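Local coordinates for copper homeostasis protein CutC (Streptococcus agalactiae, PDB 2BDQ) that may bind copper ions and take part in copper homeostasis in the cytoplasm, though its exact role is not established, at residues V25-N30 with Y40-E45; V59-R64 with E80-A85. One frame throughout, in Å; residues are numbered along the deposited sequence.

Interaction 1 of 2, residues V25-N30 with Y40-E45; sequences VELCDN and YGVIKE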
ATOM      1  N   VAL A  25      10.848   3.984 -13.340  1.00 21.92           N
ATOM      2  CA  VAL A  25      10.055   4.385 -12.196  1.00 21.65           C
ATOM      3  C   VAL A  25      10.073   3.267 -11.169  1.00 21.03           C
ATOM      4  O   VAL A  25      10.063   2.086 -11.524  1.00 22.30           O
ATOM      5  CB  VAL A  25       8.597   4.738 -12.625  1.00 21.63           C
ATOM      6  CG1 VAL A  25       8.194   3.883 -13.788  1.00 24.18           C
ATOM      7  CG2 VAL A  25       7.632   4.537 -11.470  1.00 18.94           C
ATOM      8  N   GLU A  26      10.156   3.647  -9.898  1.00 18.66           N
ATOM      9  CA  GLU A  26      10.133   2.669  -8.828  1.00 19.17           C
ATOM     10  C   GLU A  26       8.676   2.662  -8.397  1.00 18.34           C
ATOM     11  O   GLU A  26       8.178   3.653  -7.865  1.00 16.88           O
ATOM     12  CB  GLU A  26      11.015   3.084  -7.647  1.00 20.01           C
ATOM     13  CG  GLU A  26      11.042   2.025  -6.540  1.00 23.89           C
ATOM     14  CD  GLU A  26      11.707   2.497  -5.259  1.00 27.04           C
ATOM     15  OE1 GLU A  26      11.235   3.493  -4.667  1.00 29.14           O
ATOM     16  OE2 GLU A  26      12.702   1.864  -4.835  1.00 30.26           O
ATOM     17  N   LEU A  27       7.997   1.549  -8.642  1.00 18.21           N
ATOM     18  CA  LEU A  27       6.587   1.425  -8.308  1.00 19.51           C
ATOM     19  C   LEU A  27       6.356   0.855  -6.904  1.00 19.64           C
ATOM     20  O   LEU A  27       6.809  -0.238  -6.579  1.00 18.61           O
ATOM     21  CB  LEU A  27       5.887   0.527  -9.343  1.00 19.68           C
ATOM     22  CG  LEU A  27       4.385   0.673  -9.628  1.00 20.22           C
ATOM     23  CD1 LEU A  27       3.814  -0.640 -10.145  1.00 15.94           C
ATOM     24  CD2 LEU A  27       3.660   1.067  -8.364  1.00 21.61           C
ATOM     25  N   CYS A  28       5.656   1.610  -6.071  1.00 20.83           N
ATOM     26  CA  CYS A  28       5.325   1.146  -4.736  1.00 22.35           C
ATOM     27  C   CYS A  28       4.110   1.899  -4.222  1.00 21.82           C
ATOM     28  O   CYS A  28       3.504   2.692  -4.948  1.00 20.78           O
ATOM     29  CB  CYS A  28       6.516   1.297  -3.773  1.00 25.88           C
ATOM     30  SG  CYS A  28       7.544   2.777  -3.942  1.00 30.20           S
ATOM     31  N   ASP A  29       3.718   1.619  -2.989  1.00 20.15           N
ATOM     32  CA  ASP A  29       2.591   2.313  -2.400  1.00 18.43           C
ATOM     33  C   ASP A  29       3.077   2.740  -1.023  1.00 17.27           C
ATOM     34  O   ASP A  29       4.240   2.514  -0.676  1.00 16.75           O
ATOM     35  CB  ASP A  29       1.382   1.369  -2.300  1.00 18.92           C
ATOM     36  CG  ASP A  29       0.132   2.065  -1.789  1.00 19.69           C
ATOM     37  OD1 ASP A  29      -0.028   3.280  -2.015  1.00 23.89           O
ATOM     38  OD2 ASP A  29      -0.713   1.397  -1.170  1.00 23.35           O
ATOM     39  N   ASN A  30       2.210   3.395  -0.258  1.00 15.70           N
ATOM     40  CA  ASN A  30       2.545   3.805   1.094  1.00 14.49           C
ATOM     41  C   ASN A  30       3.918   4.484   1.207  1.00 14.86           C
ATOM     42  O   ASN A  30       4.775   4.015   1.956  1.00 13.95           O
ATOM     43  CB  ASN A  30       2.529   2.562   1.992  1.00 13.65           C
ATOM     44  CG  ASN A  30       2.320   2.888   3.458  1.00 12.70           C
ATOM     45  OD1 ASN A  30       2.565   4.006   3.902  1.00 12.85           O
ATOM     46  ND2 ASN A  30       1.876   1.895   4.221  1.00 13.52           N
ATOM     47  N   TYR A  40      -1.928  -5.762  -6.654  1.00 15.34           N
ATOM     48  CA  TYR A  40      -1.765  -6.503  -7.901  1.00 15.24           C
ATOM     49  C   TYR A  40      -2.261  -5.666  -9.078  1.00 14.56           C
ATOM     50  O   TYR A  40      -1.606  -5.580 -10.110  1.00 13.76           O
ATOM     51  CB  TYR A  40      -2.551  -7.814  -7.842  1.00 14.87           C
ATOM     52  CG  TYR A  40      -2.356  -8.731  -9.034  1.00 13.88           C
ATOM     53  CD1 TYR A  40      -1.395  -9.738  -9.015  1.00 14.72           C
ATOM     54  CD2 TYR A  40      -3.174  -8.626 -10.156  1.00 14.37           C
ATOM     55  CE1 TYR A  40      -1.259 -10.633 -10.086  1.00 17.02           C
ATOM     56  CE2 TYR A  40      -3.053  -9.505 -11.229  1.00 15.09           C
ATOM     57  CZ  TYR A  40      -2.099 -10.508 -11.186  1.00 15.62           C
ATOM     58  OH  TYR A  40      -1.996 -11.393 -12.225  1.00 15.85           O
ATOM     59  N   GLY A  41      -3.425  -5.052  -8.913  1.00 15.03           N
ATOM     60  CA  GLY A  41      -3.978  -4.234  -9.976  1.00 14.24           C
ATOM     61  C   GLY A  41      -3.060  -3.094 -10.382  1.00 14.44           C
ATOM     62  O   GLY A  41      -2.919  -2.800 -11.570  1.00 15.18           O
ATOM     63  N   VAL A  42      -2.445  -2.441  -9.401  1.00 14.07           N
ATOM     64  CA  VAL A  42      -1.540  -1.338  -9.683  1.00 14.26           C
ATOM     65  C   VAL A  42      -0.317  -1.819 -10.464  1.00 14.37           C
ATOM     66  O   VAL A  42       0.111  -1.164 -11.409  1.00 14.03           O
ATOM     67  CB  VAL A  42      -1.083  -0.644  -8.373  1.00 13.88           C
ATOM     68  CG1 VAL A  42       0.158   0.207  -8.629  1.00 16.09           C
ATOM     69  CG2 VAL A  42      -2.196   0.244  -7.845  1.00 14.19           C
ATOM     70  N   ILE A  43       0.243  -2.959 -10.075  1.00 14.26           N
ATOM     71  CA  ILE A  43       1.424  -3.495 -10.760  1.00 16.32           C
ATOM     72  C   ILE A  43       1.113  -3.838 -12.224  1.00 17.80           C
ATOM     73  O   ILE A  43       1.846  -3.450 -13.142  1.00 18.77           O
ATOM     74  CB  ILE A  43       1.961  -4.762 -10.035  1.00 13.70           C
ATOM     75  CG1 ILE A  43       2.450  -4.388  -8.629  1.00 13.29           C
ATOM     76  CG2 ILE A  43       3.117  -5.375 -10.822  1.00 14.57           C
ATOM     77  CD1 ILE A  43       2.869  -5.588  -7.781  1.00  6.52           C
ATOM     78  N   LYS A  44       0.020  -4.556 -12.443  1.00 17.14           N
ATOM     79  CA  LYS A  44      -0.375  -4.953 -13.790  1.00 18.39           C
ATOM     80  C   LYS A  44      -0.632  -3.757 -14.702  1.00 18.76           C
ATOM     81  O   LYS A  44      -0.092  -3.679 -15.811  1.00 18.37           O
ATOM     82  CB  LYS A  44      -1.628  -5.824 -13.727  1.00 18.19           C
ATOM     83  CG  LYS A  44      -2.263  -6.163 -15.072  1.00 19.79           C
ATOM     84  CD  LYS A  44      -3.517  -7.007 -14.844  1.00 23.44           C
ATOM     85  CE  LYS A  44      -4.302  -7.255 -16.123  1.00 24.44           C
ATOM     86  NZ  LYS A  44      -3.495  -7.994 -17.127  1.00 29.23           N
ATOM     87  N   GLU A  45      -1.457  -2.825 -14.240  1.00 18.36           N
ATOM     88  CA  GLU A  45      -1.780  -1.656 -15.042  1.00 17.36           C
ATOM     89  C   GLU A  45      -0.630  -0.670 -15.196  1.00 16.73           C
ATOM     90  O   GLU A  45      -0.444  -0.096 -16.266  1.00 15.58           O
ATOM     91  CB  GLU A  45      -3.006  -0.951 -14.459  1.00 16.76           C
ATOM     92  CG  GLU A  45      -4.263  -1.823 -14.453  1.00 20.20           C
ATOM     93  CD  GLU A  45      -4.563  -2.421 -15.823  1.00 23.70           C
ATOM     94  OE1 GLU A  45      -4.539  -1.667 -16.824  1.00 25.50           O
ATOM     95  OE2 GLU A  45      -4.834  -3.641 -15.901  1.00 24.23           O
TER
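Leu27 reaches out from strand 24-28 and meets Val42 and Ile43 on the first turn of helix 40-52. Leu27 CG points opposite its backbone N (chi1 -154°), carrying both methyls toward the helix. Leu27 CD2 touches Val42 CG1 at 3.6 Å, and the two side chains cross obliquely. Leu27 CD1 lies against the helix backbone, 3.8 Å from Ile43 CA and 3.9 Å from Val42 O. The Ile43 side chain is a looser neighbour, its CG1 4.3 Å from Leu27 CD1. On Val42, CG1 is the branch that faces the strand. Val42 CG1 is swung opposite the backbone N (chi1 163°), and so also comes to 4.0 Å from Leu27 CD1. Ala46, one turn further along the helix, and Val57 of the next strand also pack on Leu27. The strand and helix belong to a beta-alpha-beta unit of the barrel wall. Beyond the strand end, Asp29 and Asn30 turn to polar work: they exchange side-chain hydrogen bonds with Asn30 and Asp29 of the second subunit. Between the two segments there is no hydrogen bond or salt bridge. Helix and strand are therefore joined here by buried apolar contact, which depends on shape rather than on directed bonds.

Interaction 2 of 2, residues V59-R64 with E80-A85; sequences VMIRPR and EDILRA
This is a buried, mainly apolar contact between the inner face of helix 72-87 and the C-terminal end of strand 56-60 with the residues that follow it. Ile61 carries most of the strand side. Its side chain meets that of Ile82 at about a right angle. Ile82 CG1 sits against both branches of Ile61: it is 3.8 Å from Ile61 CG2 and 3.8 Å from Ile61 CD1. The bend of Ile61 at chi2 (-66°) folds CD1 back to the side of CG2, so both methyls face the same atom. Ile61 CD1 also approaches the helix backbone, 4.1 Å from Asp81 O. Two residues earlier, Val59 CG1 lies 4.4 Å from Ala85 CB. The small methyl of Ala85 thus faces the strand one helix turn after Asp81. The contact belongs to a beta-alpha-beta unit of a TIM barrel, with strand 92-95 next in the parallel sheet. Leu93 of that strand packs on both Ile82 and Ala85. Asp81 adds its CB to the apolar patch, 4.4 Å from Ile61 CD1, but its carboxylate serves the dimer. There OD1 accepts the backbone N-H of Gly41 of the second subunit, and OD2 is hydrogen-bonded to Ser39 OG of that second subunit. On the helix itself, Arg84 NH2 forms a salt bridge to Glu80 OE2 at 2.7 Å. The oxygen lies in the guanidinium plane, and the bond meets it on the syn side, 34° out of the carboxylate plane. Leu83 CB covers one face of this guanidinium.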
ATOM      1  N   VAL A  59       9.626  -2.815  -9.335  1.00 14.84           N
ATOM      2  CA  VAL A  59       8.607  -3.008  -8.307  1.00 14.17           C
ATOM      3  C   VAL A  59       9.150  -3.225  -6.901  1.00 14.90           C
ATOM      4  O   VAL A  59      10.025  -4.066  -6.674  1.00 14.20           O
ATOM      5  CB  VAL A  59       7.673  -4.192  -8.675  1.00 13.61           C
ATOM      6  CG1 VAL A  59       6.636  -4.411  -7.581  1.00  9.96           C
ATOM      7  CG2 VAL A  59       6.986  -3.903  -9.998  1.00 12.33           C
HETATM    8  N   MSE A  60       8.614  -2.459  -5.956  1.00 16.36           N
HETATM    9  CA  MSE A  60       9.013  -2.559  -4.558  1.00 17.75           C
HETATM   10  C   MSE A  60       8.496  -3.838  -3.914  1.00 17.05           C
HETATM   11  O   MSE A  60       7.312  -4.171  -4.008  1.00 16.28           O
HETATM   12  CB  MSE A  60       8.490  -1.355  -3.761  1.00 22.17           C
HETATM   13  CG  MSE A  60       9.575  -0.410  -3.278  1.00 30.14           C
HETATM   14 SE   MSE A  60      10.595  -1.207  -1.832  1.00 35.92          SE
HETATM   15  CE  MSE A  60      10.823   0.361  -0.724  1.00 36.37           C
ATOM     16  N   ILE A  61       9.401  -4.558  -3.264  1.00 16.04           N
ATOM     17  CA  ILE A  61       9.051  -5.787  -2.573  1.00 14.84           C
ATOM     18  C   ILE A  61       9.365  -5.550  -1.095  1.00 15.65           C
ATOM     19  O   ILE A  61      10.496  -5.756  -0.646  1.00 14.47           O
ATOM     20  CB  ILE A  61       9.884  -6.994  -3.068  1.00 15.26           C
ATOM     21  CG1 ILE A  61       9.724  -7.168  -4.581  1.00 12.49           C
ATOM     22  CG2 ILE A  61       9.462  -8.251  -2.314  1.00 13.40           C
ATOM     23  CD1 ILE A  61       8.320  -7.551  -5.024  1.00 13.01           C
ATOM     24  N   ARG A  62       8.358  -5.097  -0.354  1.00 14.92           N
ATOM     25  CA  ARG A  62       8.482  -4.824   1.074  1.00 14.36           C
ATOM     26  C   ARG A  62       7.091  -5.049   1.665  1.00 14.29           C
ATOM     27  O   ARG A  62       6.155  -4.322   1.350  1.00 13.32           O
ATOM     28  CB  ARG A  62       8.941  -3.382   1.280  1.00 13.78           C
ATOM     29  CG  ARG A  62       9.311  -3.021   2.706  1.00 13.34           C
ATOM     30  CD  ARG A  62       9.865  -1.607   2.725  1.00 13.14           C
ATOM     31  NE  ARG A  62      10.207  -1.138   4.060  1.00 10.65           N
ATOM     32  CZ  ARG A  62      10.202   0.141   4.416  1.00 10.78           C
ATOM     33  NH1 ARG A  62       9.870   1.073   3.532  1.00 11.03           N
ATOM     34  NH2 ARG A  62      10.520   0.489   5.654  1.00 11.36           N
ATOM     35  N   PRO A  63       6.947  -6.061   2.538  1.00 14.18           N
ATOM     36  CA  PRO A  63       5.706  -6.468   3.211  1.00 15.29           C
ATOM     37  C   PRO A  63       5.097  -5.473   4.198  1.00 15.83           C
ATOM     38  O   PRO A  63       3.951  -5.631   4.611  1.00 16.80           O
ATOM     39  CB  PRO A  63       6.110  -7.770   3.890  1.00 15.05           C
ATOM     40  CG  PRO A  63       7.493  -7.438   4.343  1.00 12.74           C
ATOM     41  CD  PRO A  63       8.097  -6.774   3.120  1.00 12.44           C
ATOM     42  N   ARG A  64       5.870  -4.460   4.576  1.00 15.89           N
ATOM     43  CA  ARG A  64       5.412  -3.429   5.497  1.00 14.98           C
ATOM     44  C   ARG A  64       6.523  -2.432   5.796  1.00 15.58           C
ATOM     45  O   ARG A  64       7.645  -2.565   5.303  1.00 14.99           O
ATOM     46  CB  ARG A  64       4.910  -4.054   6.797  1.00 15.30           C
ATOM     47  CG  ARG A  64       5.840  -5.091   7.393  1.00 16.80           C
ATOM     48  CD  ARG A  64       6.544  -4.578   8.635  1.00 16.86           C
ATOM     49  NE  ARG A  64       7.392  -5.610   9.231  1.00 20.04           N
ATOM     50  CZ  ARG A  64       8.662  -5.414   9.583  1.00 20.25           C
ATOM     51  NH1 ARG A  64       9.223  -4.222   9.404  1.00 21.46           N
ATOM     52  NH2 ARG A  64       9.388  -6.406  10.087  1.00 18.48           N
ATOM     53  N   GLU A  80       5.715 -14.435  -2.480  1.00 16.71           N
ATOM     54  CA  GLU A  80       4.470 -14.414  -3.239  1.00 17.82           C
ATOM     55  C   GLU A  80       4.386 -13.156  -4.098  1.00 17.36           C
ATOM     56  O   GLU A  80       4.034 -13.218  -5.272  1.00 18.72           O
ATOM     57  CB  GLU A  80       3.268 -14.469  -2.289  1.00 15.77           C
ATOM     58  CG  GLU A  80       1.912 -14.624  -2.982  1.00 19.46           C
ATOM     59  CD  GLU A  80       1.813 -15.889  -3.822  1.00 20.73           C
ATOM     60  OE1 GLU A  80       2.291 -16.950  -3.363  1.00 19.87           O
ATOM     61  OE2 GLU A  80       1.244 -15.822  -4.938  1.00 23.18           O
ATOM     62  N   ASP A  81       4.715 -12.011  -3.513  1.00 16.95           N
ATOM     63  CA  ASP A  81       4.650 -10.770  -4.270  1.00 17.21           C
ATOM     64  C   ASP A  81       5.664 -10.736  -5.405  1.00 15.09           C
ATOM     65  O   ASP A  81       5.433 -10.086  -6.431  1.00 14.65           O
ATOM     66  CB  ASP A  81       4.799  -9.557  -3.342  1.00 16.47           C
ATOM     67  CG  ASP A  81       3.498  -9.236  -2.615  1.00 19.22           C
ATOM     68  OD1 ASP A  81       2.433  -9.279  -3.282  1.00 20.87           O
ATOM     69  OD2 ASP A  81       3.524  -8.931  -1.400  1.00 16.73           O
ATOM     70  N   ILE A  82       6.773 -11.454  -5.240  1.00 15.05           N
ATOM     71  CA  ILE A  82       7.790 -11.516  -6.280  1.00 13.25           C
ATOM     72  C   ILE A  82       7.278 -12.329  -7.454  1.00 12.74           C
ATOM     73  O   ILE A  82       7.471 -11.945  -8.597  1.00 13.51           O
ATOM     74  CB  ILE A  82       9.088 -12.137  -5.741  1.00 14.51           C
ATOM     75  CG1 ILE A  82       9.808 -11.097  -4.874  1.00 13.22           C
ATOM     76  CG2 ILE A  82       9.984 -12.616  -6.891  1.00 12.48           C
ATOM     77  CD1 ILE A  82      10.999 -11.634  -4.131  1.00 13.49           C
ATOM     78  N   LEU A  83       6.616 -13.449  -7.172  1.00 13.94           N
ATOM     79  CA  LEU A  83       6.078 -14.302  -8.232  1.00 14.01           C
ATOM     80  C   LEU A  83       5.086 -13.526  -9.096  1.00 13.97           C
ATOM     81  O   LEU A  83       5.100 -13.630 -10.317  1.00 13.05           O
ATOM     82  CB  LEU A  83       5.387 -15.518  -7.620  1.00 13.51           C
ATOM     83  CG  LEU A  83       6.073 -16.881  -7.491  1.00 15.41           C
ATOM     84  CD1 LEU A  83       7.579 -16.810  -7.676  1.00 12.87           C
ATOM     85  CD2 LEU A  83       5.694 -17.430  -6.132  1.00 14.19           C
ATOM     86  N   ARG A  84       4.220 -12.753  -8.450  1.00 15.45           N
ATOM     87  CA  ARG A  84       3.242 -11.953  -9.165  1.00 16.23           C
ATOM     88  C   ARG A  84       3.947 -10.845  -9.959  1.00 16.99           C
ATOM     89  O   ARG A  84       3.636 -10.616 -11.123  1.00 16.81           O
ATOM     90  CB  ARG A  84       2.235 -11.350  -8.175  1.00 16.12           C
ATOM     91  CG  ARG A  84       0.933 -12.143  -7.980  1.00 19.04           C
ATOM     92  CD  ARG A  84       1.134 -13.605  -7.599  1.00 19.47           C
ATOM     93  NE  ARG A  84       1.498 -14.424  -8.753  1.00 24.16           N
ATOM     94  CZ  ARG A  84       1.804 -15.717  -8.696  1.00 24.21           C
ATOM     95  NH1 ARG A  84       2.121 -16.366  -9.806  1.00 27.24           N
ATOM     96  NH2 ARG A  84       1.801 -16.361  -7.535  1.00 25.81           N
ATOM     97  N   ALA A  85       4.911 -10.172  -9.338  1.00 17.82           N
ATOM     98  CA  ALA A  85       5.628  -9.099 -10.022  1.00 19.55           C
ATOM     99  C   ALA A  85       6.263  -9.591 -11.318  1.00 20.26           C
ATOM    100  O   ALA A  85       6.219  -8.899 -12.337  1.00 21.14           O
ATOM    101  CB  ALA A  85       6.696  -8.504  -9.114  1.00 18.72           C
TER

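Overall arrangement
Interactions 1 and 2 are successive strand-to-helix contacts on one side of the barrel, with centres about 10 Å apart. Strands 24-28 and 56-60 are parallel neighbours, and Leu27 O probably accepts a hydrogen bond from Met60 N at 2.9 Å. The helix layer joins them as well: Ile43 CD1 of helix 40-52 packs on Val59 CG1 of strand 56-60 at 4.0 Å, and between the helices Tyr40 CE1 lies 3.4 Å from Arg84 CG. Both contacts border the dimer interface. Through the dimer the segments meet again: Glu80 of one subunit packs on Tyr40 and Lys44 of the other. No metal or ligand site is established beside either contact.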